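Phosphate ABC transporter, phosphate-binding protein (Clostridium perfringens, PDB 4Q8R) probably captures phosphate with high affinity outside the cell membrane and delivers it to an ABC-type phosphate transporter for uptake. Local coordinates at residues D93-Q98 with K186-E191; V121-E126 with Q151-S156; S53-A58 with F208-K213; G80-T85 with V182-V187. One frame throughout, in Å; residues are numbered along the deposited sequence.

Interaction 1: residues D93-Q98 with K186-E191; sequences DLTLVQ and KVDGVE
A short parallel beta pairing, D93-L94 beside K186-V187, runs into the capped start of helix 96-103 on one side and a type I' turn, V187 to V190, on the other. L94 carries the ladder: its N donates to K186 O at 3.0 Å, and its O accepts from D188 N at 2.8 Å, both bonds nearly straight but with the donor standing above the carbonyl plane. D93 and K186 put their side chains on the same face. With CG anti to the backbone N (chi1 -171°), the D93 carboxylate lies beside K186 CB, and OD1 takes G189 N at 2.9 Å through its syn lone pair, holding the turn from the side. K186 itself extends away, so its NZ does not touch D93. T95 is the N-cap of the helix and forms a capping box with Q98: Q98 N donates to T95 OG1, while T95 N donates to Q98 OE1 at 2.9 Å. On the buried face L94 packs against I99 and I102 of the helix, and L96 CD2 meets V187 CG1 at 3.9 Å. D188 supplies a further acceptor to the first turn of the helix, its OD1 receiving L96 N at 3.0 Å from above the carboxylate plane.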
# COMPACT_ATOMS: atom_id res chain seq x y z
N ASP A 93 -20.12 -4.72 0.74
CA ASP A 93 -19.52 -5.98 1.00
C ASP A 93 -19.33 -6.66 -0.33
O ASP A 93 -20.31 -6.71 -1.13
CB ASP A 93 -20.46 -6.77 1.92
CG ASP A 93 -19.87 -8.04 2.47
OD1 ASP A 93 -18.76 -8.44 2.15
OD2 ASP A 93 -20.58 -8.68 3.28
N LEU A 94 -18.13 -7.17 -0.59
CA LEU A 94 -17.83 -7.91 -1.82
C LEU A 94 -17.00 -9.14 -1.51
O LEU A 94 -16.14 -9.10 -0.61
CB LEU A 94 -17.06 -7.01 -2.80
CG LEU A 94 -17.81 -5.80 -3.39
CD1 LEU A 94 -16.93 -4.88 -4.17
CD2 LEU A 94 -18.95 -6.31 -4.27
N THR A 95 -17.20 -10.22 -2.24
CA THR A 95 -16.34 -11.41 -2.15
C THR A 95 -15.09 -11.16 -3.04
O THR A 95 -15.10 -10.30 -3.96
CB THR A 95 -17.07 -12.65 -2.60
OG1 THR A 95 -17.33 -12.52 -4.03
CG2 THR A 95 -18.34 -12.87 -1.77
N LEU A 96 -13.99 -11.90 -2.81
CA LEU A 96 -12.83 -11.72 -3.62
C LEU A 96 -13.14 -11.98 -5.09
O LEU A 96 -12.62 -11.27 -5.96
CB LEU A 96 -11.66 -12.58 -3.19
CG LEU A 96 -10.88 -12.17 -1.95
CD1 LEU A 96 -9.81 -13.22 -1.72
CD2 LEU A 96 -10.25 -10.81 -2.15
N VAL A 97 -13.97 -12.96 -5.37
CA VAL A 97 -14.31 -13.27 -6.75
C VAL A 97 -15.16 -12.18 -7.38
O VAL A 97 -15.02 -11.88 -8.61
CB VAL A 97 -14.85 -14.66 -6.92
CG1 VAL A 97 -16.27 -14.88 -6.35
CG2 VAL A 97 -14.79 -15.09 -8.42
N GLN A 98 -16.08 -11.55 -6.59
CA GLN A 98 -16.76 -10.36 -7.13
C GLN A 98 -15.75 -9.28 -7.51
O GLN A 98 -15.84 -8.63 -8.56
CB GLN A 98 -17.78 -9.78 -6.18
CG GLN A 98 -19.03 -10.63 -6.10
CD GLN A 98 -19.98 -10.12 -5.03
OE1 GLN A 98 -19.55 -9.92 -3.92
NE2 GLN A 98 -21.24 -10.02 -5.35
N LYS A 186 -16.54 -4.29 3.14
CA LYS A 186 -16.18 -5.55 3.76
C LYS A 186 -15.71 -6.47 2.65
O LYS A 186 -16.21 -6.38 1.53
CB LYS A 186 -17.35 -6.20 4.47
CG LYS A 186 -17.80 -5.40 5.66
CD LYS A 186 -19.05 -6.03 6.29
CE LYS A 186 -19.58 -5.09 7.36
NZ LYS A 186 -20.87 -5.63 7.88
N VAL A 187 -14.77 -7.35 2.96
CA VAL A 187 -14.33 -8.36 1.99
C VAL A 187 -14.71 -9.72 2.54
O VAL A 187 -14.32 -10.09 3.66
CB VAL A 187 -12.84 -8.23 1.67
CG1 VAL A 187 -12.44 -9.41 0.81
CG2 VAL A 187 -12.56 -6.88 0.97
N ASP A 188 -15.54 -10.45 1.82
CA ASP A 188 -16.01 -11.75 2.22
C ASP A 188 -16.69 -11.58 3.61
O ASP A 188 -16.51 -12.40 4.53
CB ASP A 188 -14.85 -12.80 2.31
CG ASP A 188 -14.32 -13.33 0.91
OD1 ASP A 188 -14.86 -13.11 -0.17
OD2 ASP A 188 -13.33 -14.08 0.86
N GLY A 189 -17.41 -10.48 3.79
CA GLY A 189 -18.11 -10.20 5.05
C GLY A 189 -17.30 -9.72 6.24
O GLY A 189 -17.86 -9.52 7.33
N VAL A 190 -15.99 -9.45 6.02
CA VAL A 190 -15.06 -9.02 7.06
C VAL A 190 -14.71 -7.55 6.90
O VAL A 190 -14.25 -7.11 5.84
CB VAL A 190 -13.77 -9.84 6.99
CG1 VAL A 190 -12.79 -9.41 8.05
CG2 VAL A 190 -14.05 -11.33 7.09
N GLU A 191 -14.85 -6.79 8.00
CA GLU A 191 -14.54 -5.39 7.99
C GLU A 191 -13.03 -5.17 7.79
O GLU A 191 -12.20 -5.89 8.32
CB GLU A 191 -14.98 -4.70 9.30
CG GLU A 191 -16.53 -4.63 9.42
CD GLU A 191 -17.00 -4.18 10.77
OE1 GLU A 191 -16.11 -3.91 11.60
OE2 GLU A 191 -18.24 -4.09 10.98

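Interaction 2: residues V121-E126 with Q151-S156; sequences VVVSRE and QISDGS. With PO4 (phosphate ion), chain B.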
# COMPACT_ATOMS: atom_id res chain seq x y z
N VAL A 121 -16.70 2.58 -12.41
CA VAL A 121 -15.49 3.24 -12.86
C VAL A 121 -14.39 2.51 -12.09
O VAL A 121 -14.15 2.77 -10.88
CB VAL A 121 -15.52 4.76 -12.62
CG1 VAL A 121 -14.17 5.43 -12.95
CG2 VAL A 121 -16.67 5.40 -13.43
N VAL A 122 -13.71 1.63 -12.77
CA VAL A 122 -12.64 0.80 -12.18
C VAL A 122 -11.35 1.61 -12.15
O VAL A 122 -10.91 2.15 -13.18
CB VAL A 122 -12.43 -0.52 -12.98
CG1 VAL A 122 -11.31 -1.33 -12.39
CG2 VAL A 122 -13.68 -1.34 -13.03
N VAL A 123 -10.73 1.70 -10.98
CA VAL A 123 -9.50 2.42 -10.81
C VAL A 123 -8.40 1.48 -10.33
O VAL A 123 -8.55 0.78 -9.33
CB VAL A 123 -9.61 3.68 -9.88
CG1 VAL A 123 -8.39 4.56 -9.99
CG2 VAL A 123 -10.87 4.48 -10.18
N SER A 124 -7.27 1.53 -11.05
CA SER A 124 -6.08 0.76 -10.76
C SER A 124 -4.94 1.71 -10.53
O SER A 124 -4.98 2.90 -10.93
CB SER A 124 -5.67 -0.19 -11.91
OG SER A 124 -6.62 -1.22 -12.04
N ARG A 125 -3.92 1.22 -9.80
CA ARG A 125 -2.69 1.93 -9.64
C ARG A 125 -1.82 1.73 -10.93
O ARG A 125 -2.12 0.86 -11.76
CB ARG A 125 -1.96 1.44 -8.43
CG ARG A 125 -2.55 1.96 -7.09
CD ARG A 125 -2.27 3.44 -6.86
NE ARG A 125 -0.83 3.73 -6.91
CZ ARG A 125 0.06 3.35 -5.97
NH1 ARG A 125 -0.37 2.89 -4.80
NH2 ARG A 125 1.36 3.53 -6.19
N GLU A 126 -0.80 2.55 -11.05
CA GLU A 126 0.19 2.46 -12.13
C GLU A 126 1.05 1.20 -11.98
O GLU A 126 1.22 0.65 -10.91
CB GLU A 126 1.07 3.67 -12.11
CG GLU A 126 2.17 3.75 -11.04
CD GLU A 126 1.70 3.93 -9.61
OE1 GLU A 126 0.50 4.19 -9.34
OE2 GLU A 126 2.62 3.85 -8.75
N GLN A 151 -9.32 3.09 -15.22
CA GLN A 151 -8.57 4.30 -15.05
C GLN A 151 -7.26 3.92 -14.31
O GLN A 151 -7.28 2.97 -13.55
CB GLN A 151 -9.33 5.29 -14.15
CG GLN A 151 -10.66 5.65 -14.73
CD GLN A 151 -10.49 6.35 -16.03
OE1 GLN A 151 -9.79 7.38 -16.09
NE2 GLN A 151 -11.09 5.82 -17.08
N ILE A 152 -6.18 4.62 -14.60
CA ILE A 152 -4.96 4.44 -13.94
C ILE A 152 -4.68 5.69 -13.15
O ILE A 152 -4.58 6.81 -13.71
CB ILE A 152 -3.81 4.13 -14.93
CG1 ILE A 152 -4.20 2.94 -15.77
CG2 ILE A 152 -2.46 3.98 -14.15
CD1 ILE A 152 -4.26 1.66 -15.04
N SER A 153 -4.44 5.49 -11.85
CA SER A 153 -4.08 6.62 -10.97
C SER A 153 -2.67 6.40 -10.45
O SER A 153 -2.34 5.29 -9.93
CB SER A 153 -5.00 6.66 -9.73
OG SER A 153 -6.29 7.12 -10.06
N ASP A 154 -1.87 7.44 -10.49
CA ASP A 154 -0.47 7.37 -10.15
C ASP A 154 -0.32 7.74 -8.69
O ASP A 154 -0.34 8.92 -8.35
CB ASP A 154 0.33 8.31 -11.05
CG ASP A 154 1.81 8.08 -10.98
OD1 ASP A 154 2.31 7.20 -10.23
OD2 ASP A 154 2.47 8.79 -11.76
N GLY A 155 -0.21 6.73 -7.88
CA GLY A 155 0.05 6.86 -6.49
C GLY A 155 -1.21 6.78 -5.62
O GLY A 155 -2.33 6.95 -6.06
N SER A 156 -1.00 6.41 -4.34
CA SER A 156 -2.09 6.26 -3.36
C SER A 156 -2.96 7.51 -3.32
O SER A 156 -4.19 7.41 -3.23
CB SER A 156 -1.50 6.02 -1.97
OG SER A 156 -0.88 4.75 -1.85
P PO4 B . 2.87 1.57 -3.58
O1 PO4 B . 4.10 0.82 -4.11
O2 PO4 B . 2.95 3.05 -3.89
O3 PO4 B . 1.59 0.90 -4.07
O4 PO4 B . 2.85 1.38 -2.03
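R125 belongs to the beta-alpha-beta unit of strand 121-125, helix 130-139 and strand 151-153, and its side chain runs to the bound phosphate. Its CB lies 4.1 Å from S153 O. The chain then bends at both chi2 and chi3, which sets CD beside the carbonyl oxygens S153 O and G155 O, 3.6 Å from each. NE donates to E126 OE1 at 2.8 Å, and NH2 to E126 OE2, so the carboxylate grips the guanidinium side-on, both oxygens using their syn lone pairs. One face of the guanidinium lies against the backbone of G155 and S156. At the tip, R125 NH2 gives PO4 O2 a fairly straight bond of 2.8 Å, while R125 NH1 reaches PO4 O3 in a weak, bent one. E126 OE1 also accepts G155 N at 3.0 Å, from above the carboxylate plane, tying the arginine's partner to the loop before helix 156-164. Behind this site the strands run parallel: Q151 N donates to V122 O, S124 N to Q151 O, and S153 N to S124 O at 2.8 Å. S11, T12, S13, S41, S129 and T131 also bond the phosphate through their hydroxyls. E126 thus fixes the rotation of R125 and probably offsets part of its charge, so that the phosphate meets a cation already paired with a carboxylate, alongside several neutral hydroxyls.

Interaction 3: residues S53-A58 with F208-K213; sequences SEIGMA and FLAVYK
Four backbone bonds sew strand 55-58 to strand 205-213, antiparallel. G56 and V211 form one hydrogen-bonded pair, G56 N reaching V211 O at 2.8 Å and V211 N returning to G56 O at 2.9 Å. A58 and L209 form the next, with A58 N to L209 O at 2.9 Å and L209 N to A58 O at 2.8 Å; every donor lies in the plane of its carbonyl. M57 and A210 sit between them as a non-hydrogen-bonded pair, and the amide and carbonyl of M57 turn to the other side, to S9 and S11. Where the strands diverge, a water takes over: it donates to E54 O at 2.7 Å and accepts from K213 N at 2.8 Å. Among the side chains, E54 OE1 is bonded to T218 OG1 and K213 NZ to M49 O. The apolar contact is modest. I55 CG2 touches A210 CB at 4.0 Å, and V211 CG2, in the crowded position between N and the carbonyl carbon, lies over G56, where a glycine leaves room for it. With strand 6-10 parallel on its far side, strand 55-58 lies inside a mixed sheet, as in the alpha/beta domains of periplasmic phosphate-binding proteins.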
# COMPACT_ATOMS: atom_id res chain seq x y z
N SER A 53 19.23 5.28 -3.65
CA SER A 53 18.73 5.47 -2.28
C SER A 53 19.43 4.53 -1.32
O SER A 53 19.73 3.39 -1.67
CB SER A 53 17.23 5.17 -2.21
OG SER A 53 16.44 6.04 -3.00
N GLU A 54 19.63 5.01 -0.10
CA GLU A 54 20.18 4.18 0.97
C GLU A 54 19.20 3.13 1.43
O GLU A 54 19.59 1.99 1.77
CB GLU A 54 20.63 5.08 2.14
CG GLU A 54 21.30 4.31 3.26
CD GLU A 54 21.86 5.21 4.33
OE1 GLU A 54 22.13 4.67 5.41
OE2 GLU A 54 22.04 6.43 4.10
N ILE A 55 17.93 3.51 1.50
CA ILE A 55 16.87 2.59 1.83
C ILE A 55 15.74 2.68 0.81
O ILE A 55 15.35 3.78 0.49
CB ILE A 55 16.31 2.84 3.23
CG1 ILE A 55 17.42 2.70 4.29
CG2 ILE A 55 15.15 1.89 3.55
CD1 ILE A 55 17.08 3.28 5.68
N GLY A 56 15.27 1.54 0.31
CA GLY A 56 14.02 1.48 -0.48
C GLY A 56 12.86 1.08 0.44
O GLY A 56 13.01 0.25 1.32
N MET A 57 11.71 1.70 0.23
CA MET A 57 10.52 1.27 0.87
C MET A 57 9.61 0.58 -0.10
O MET A 57 9.33 1.12 -1.21
CB MET A 57 9.90 2.37 1.71
CG MET A 57 9.45 3.60 1.07
SD MET A 57 9.14 5.01 2.22
CE MET A 57 8.72 6.13 0.81
N ALA A 58 9.17 -0.61 0.30
CA ALA A 58 8.28 -1.43 -0.55
C ALA A 58 7.05 -1.90 0.22
O ALA A 58 7.12 -2.20 1.46
CB ALA A 58 9.02 -2.60 -1.04
N PHE A 208 5.11 -4.22 4.73
CA PHE A 208 5.94 -3.05 4.48
C PHE A 208 7.37 -3.44 4.76
O PHE A 208 7.64 -3.97 5.86
CB PHE A 208 5.54 -1.86 5.33
CG PHE A 208 4.27 -1.14 4.93
CD1 PHE A 208 3.47 -1.49 3.81
CD2 PHE A 208 3.86 -0.02 5.67
CE1 PHE A 208 2.34 -0.76 3.48
CE2 PHE A 208 2.76 0.72 5.31
CZ PHE A 208 1.99 0.35 4.22
N LEU A 209 8.24 -3.23 3.77
CA LEU A 209 9.66 -3.55 3.87
C LEU A 209 10.52 -2.34 3.70
O LEU A 209 10.24 -1.45 2.86
CB LEU A 209 10.08 -4.58 2.80
CG LEU A 209 9.31 -5.88 2.70
CD1 LEU A 209 9.80 -6.68 1.49
CD2 LEU A 209 9.40 -6.66 4.00
N ALA A 210 11.58 -2.27 4.52
CA ALA A 210 12.70 -1.41 4.28
C ALA A 210 13.78 -2.35 3.70
O ALA A 210 14.06 -3.42 4.30
CB ALA A 210 13.18 -0.85 5.62
N VAL A 211 14.36 -1.99 2.54
CA VAL A 211 15.31 -2.77 1.85
C VAL A 211 16.57 -1.95 1.60
O VAL A 211 16.52 -0.74 1.41
CB VAL A 211 14.77 -3.39 0.52
CG1 VAL A 211 13.52 -4.20 0.78
CG2 VAL A 211 14.54 -2.31 -0.55
N TYR A 212 17.70 -2.62 1.64
CA TYR A 212 18.99 -1.94 1.60
C TYR A 212 20.07 -2.98 1.25
O TYR A 212 19.91 -4.17 1.46
CB TYR A 212 19.30 -1.25 2.94
CG TYR A 212 19.37 -2.18 4.11
CD1 TYR A 212 20.56 -2.85 4.43
CD2 TYR A 212 18.23 -2.42 4.88
CE1 TYR A 212 20.63 -3.69 5.50
CE2 TYR A 212 18.30 -3.27 6.00
CZ TYR A 212 19.50 -3.91 6.30
OH TYR A 212 19.61 -4.79 7.33
N LYS A 213 21.17 -2.47 0.73
CA LYS A 213 22.40 -3.22 0.63
C LYS A 213 23.26 -2.98 1.90
O LYS A 213 23.42 -1.83 2.35
CB LYS A 213 23.16 -2.76 -0.59
CG LYS A 213 22.46 -3.02 -1.89
CD LYS A 213 23.51 -2.66 -2.92
CE LYS A 213 23.21 -3.23 -4.25
NZ LYS A 213 24.02 -2.39 -5.16
O HOH W 1 21.31 0.35 0.53

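Interaction 4: residues G80-T85 with V182-V187; sequences GIALIT and VSAVKV
L83 O receives V185 N at 2.9 Å, almost along the axis of the carbonyl, and this bond starts a short antiparallel ladder. T85 and S183 follow as a hydrogen-bonded pair: T85 N meets S183 O at 2.8 Å, and S183 N returns to T85 O at 3.0 Å from above the carbonyl plane. Between the two, I84 and A184 face each other as a non-hydrogen-bonded pair. The side chains divide between the faces. L83 CB presses on V185 CG2 at 3.5 Å, and V185 CG1 meets T85 CG2 at 3.7 Å, the two side chains crossing at about a right angle. Beside A184, A82 CB touches A184 CB at 3.9 Å, while I84 CG2 reaches V182 CG2 at 4.1 Å. Strand 71-86 is a long member of the mixed sheet of this PBP-superfamily fold; it has strand 169-174 as another antiparallel neighbour, which I84 and A82 engage through backbone bonds to G171 and I173. Past V185 the strands part, and a water spans the gap, accepting from L83 N and donating to V185 O at 2.7 Å. Farther out, helices close over the side chains: L83 packs on F135 of helix 130-139, and I84 on V163 and V182 on Q164 of helix 156-164. V187 leans on Y202, whose OH is bonded to I81 O.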
# COMPACT_ATOMS: atom_id res chain seq x y z
N GLY A 80 -3.09 -3.71 5.55
CA GLY A 80 -4.25 -4.12 4.82
C GLY A 80 -4.44 -3.26 3.59
O GLY A 80 -4.05 -2.08 3.55
N ILE A 81 -5.03 -3.87 2.57
CA ILE A 81 -5.42 -3.11 1.38
C ILE A 81 -6.98 -3.09 1.40
O ILE A 81 -7.65 -4.15 1.37
CB ILE A 81 -4.96 -3.76 0.10
CG1 ILE A 81 -3.40 -3.83 0.06
CG2 ILE A 81 -5.51 -3.00 -1.12
CD1 ILE A 81 -2.86 -4.61 -1.08
N ALA A 82 -7.51 -1.89 1.43
CA ALA A 82 -8.94 -1.64 1.36
C ALA A 82 -9.36 -1.47 -0.10
O ALA A 82 -8.64 -0.96 -0.90
CB ALA A 82 -9.29 -0.39 2.11
N LEU A 83 -10.58 -1.94 -0.36
CA LEU A 83 -11.29 -1.67 -1.61
C LEU A 83 -12.20 -0.53 -1.26
O LEU A 83 -13.17 -0.73 -0.44
CB LEU A 83 -12.19 -2.81 -2.03
CG LEU A 83 -11.64 -3.92 -2.87
CD1 LEU A 83 -11.22 -3.35 -4.18
CD2 LEU A 83 -10.52 -4.62 -2.16
N ILE A 84 -11.91 0.63 -1.80
CA ILE A 84 -12.68 1.83 -1.45
C ILE A 84 -13.67 2.21 -2.52
O ILE A 84 -13.38 2.12 -3.74
CB ILE A 84 -11.76 3.00 -1.11
CG1 ILE A 84 -10.71 3.29 -2.19
CG2 ILE A 84 -11.07 2.70 0.22
CD1 ILE A 84 -10.14 4.67 -2.05
N THR A 85 -14.84 2.67 -2.06
CA THR A 85 -15.85 3.22 -2.91
C THR A 85 -16.09 4.65 -2.48
O THR A 85 -15.63 5.12 -1.42
CB THR A 85 -17.16 2.41 -2.85
OG1 THR A 85 -17.72 2.61 -1.54
CG2 THR A 85 -16.99 0.94 -3.10
N VAL A 182 -14.16 8.33 2.29
CA VAL A 182 -14.37 7.19 1.40
C VAL A 182 -14.87 6.02 2.23
O VAL A 182 -14.88 6.09 3.47
CB VAL A 182 -13.07 6.81 0.62
CG1 VAL A 182 -12.63 7.93 -0.33
CG2 VAL A 182 -11.94 6.43 1.54
N SER A 183 -15.39 4.99 1.58
CA SER A 183 -15.90 3.80 2.24
C SER A 183 -15.12 2.55 1.88
O SER A 183 -15.06 2.17 0.69
CB SER A 183 -17.37 3.59 1.85
OG SER A 183 -18.13 4.65 2.40
N ALA A 184 -14.53 1.88 2.85
CA ALA A 184 -13.88 0.59 2.59
C ALA A 184 -14.95 -0.49 2.68
O ALA A 184 -15.67 -0.57 3.66
CB ALA A 184 -12.80 0.32 3.61
N VAL A 185 -15.10 -1.32 1.65
CA VAL A 185 -16.06 -2.40 1.66
C VAL A 185 -15.61 -3.53 2.56
O VAL A 185 -14.43 -3.70 2.77
CB VAL A 185 -16.37 -2.94 0.23
CG1 VAL A 185 -16.81 -1.84 -0.70
CG2 VAL A 185 -15.16 -3.65 -0.36
N LYS A 186 -16.54 -4.29 3.14
CA LYS A 186 -16.18 -5.55 3.76
C LYS A 186 -15.71 -6.47 2.65
O LYS A 186 -16.21 -6.38 1.53
CB LYS A 186 -17.35 -6.20 4.47
CG LYS A 186 -17.80 -5.40 5.66
CD LYS A 186 -19.05 -6.03 6.29
CE LYS A 186 -19.58 -5.09 7.36
NZ LYS A 186 -20.87 -5.63 7.88
N VAL A 187 -14.77 -7.35 2.96
CA VAL A 187 -14.33 -8.36 1.99
C VAL A 187 -14.71 -9.72 2.54
O VAL A 187 -14.32 -10.09 3.66
CB VAL A 187 -12.84 -8.23 1.67
CG1 VAL A 187 -12.44 -9.41 0.81
CG2 VAL A 187 -12.56 -6.88 0.97
O HOH W 2 -11.90 -3.06 1.94

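All four contacts reach the same continuous mixed sheet. Interactions 1 and 4 are neighbours, their centres 9 Å apart: they share K186 and V187, and strand 182-187 pairs with strand 71-86 on one side and strand 93-94 on the other. Interaction 2 lies about 15 Å from interaction 4, centre to centre, on strands 121-125 and 151-153, both met along the chain between strands 93-94 and 182-187. Interaction 3 joins the earliest and latest segments and sits on the opposite side of the chain's centre from interactions 1 and 4. Strands 71-86 and 205-213, neighbours in the sheet, connect these regions, consistent with a two-lobed binding protein whose phosphate is reached by R125 of interaction 2.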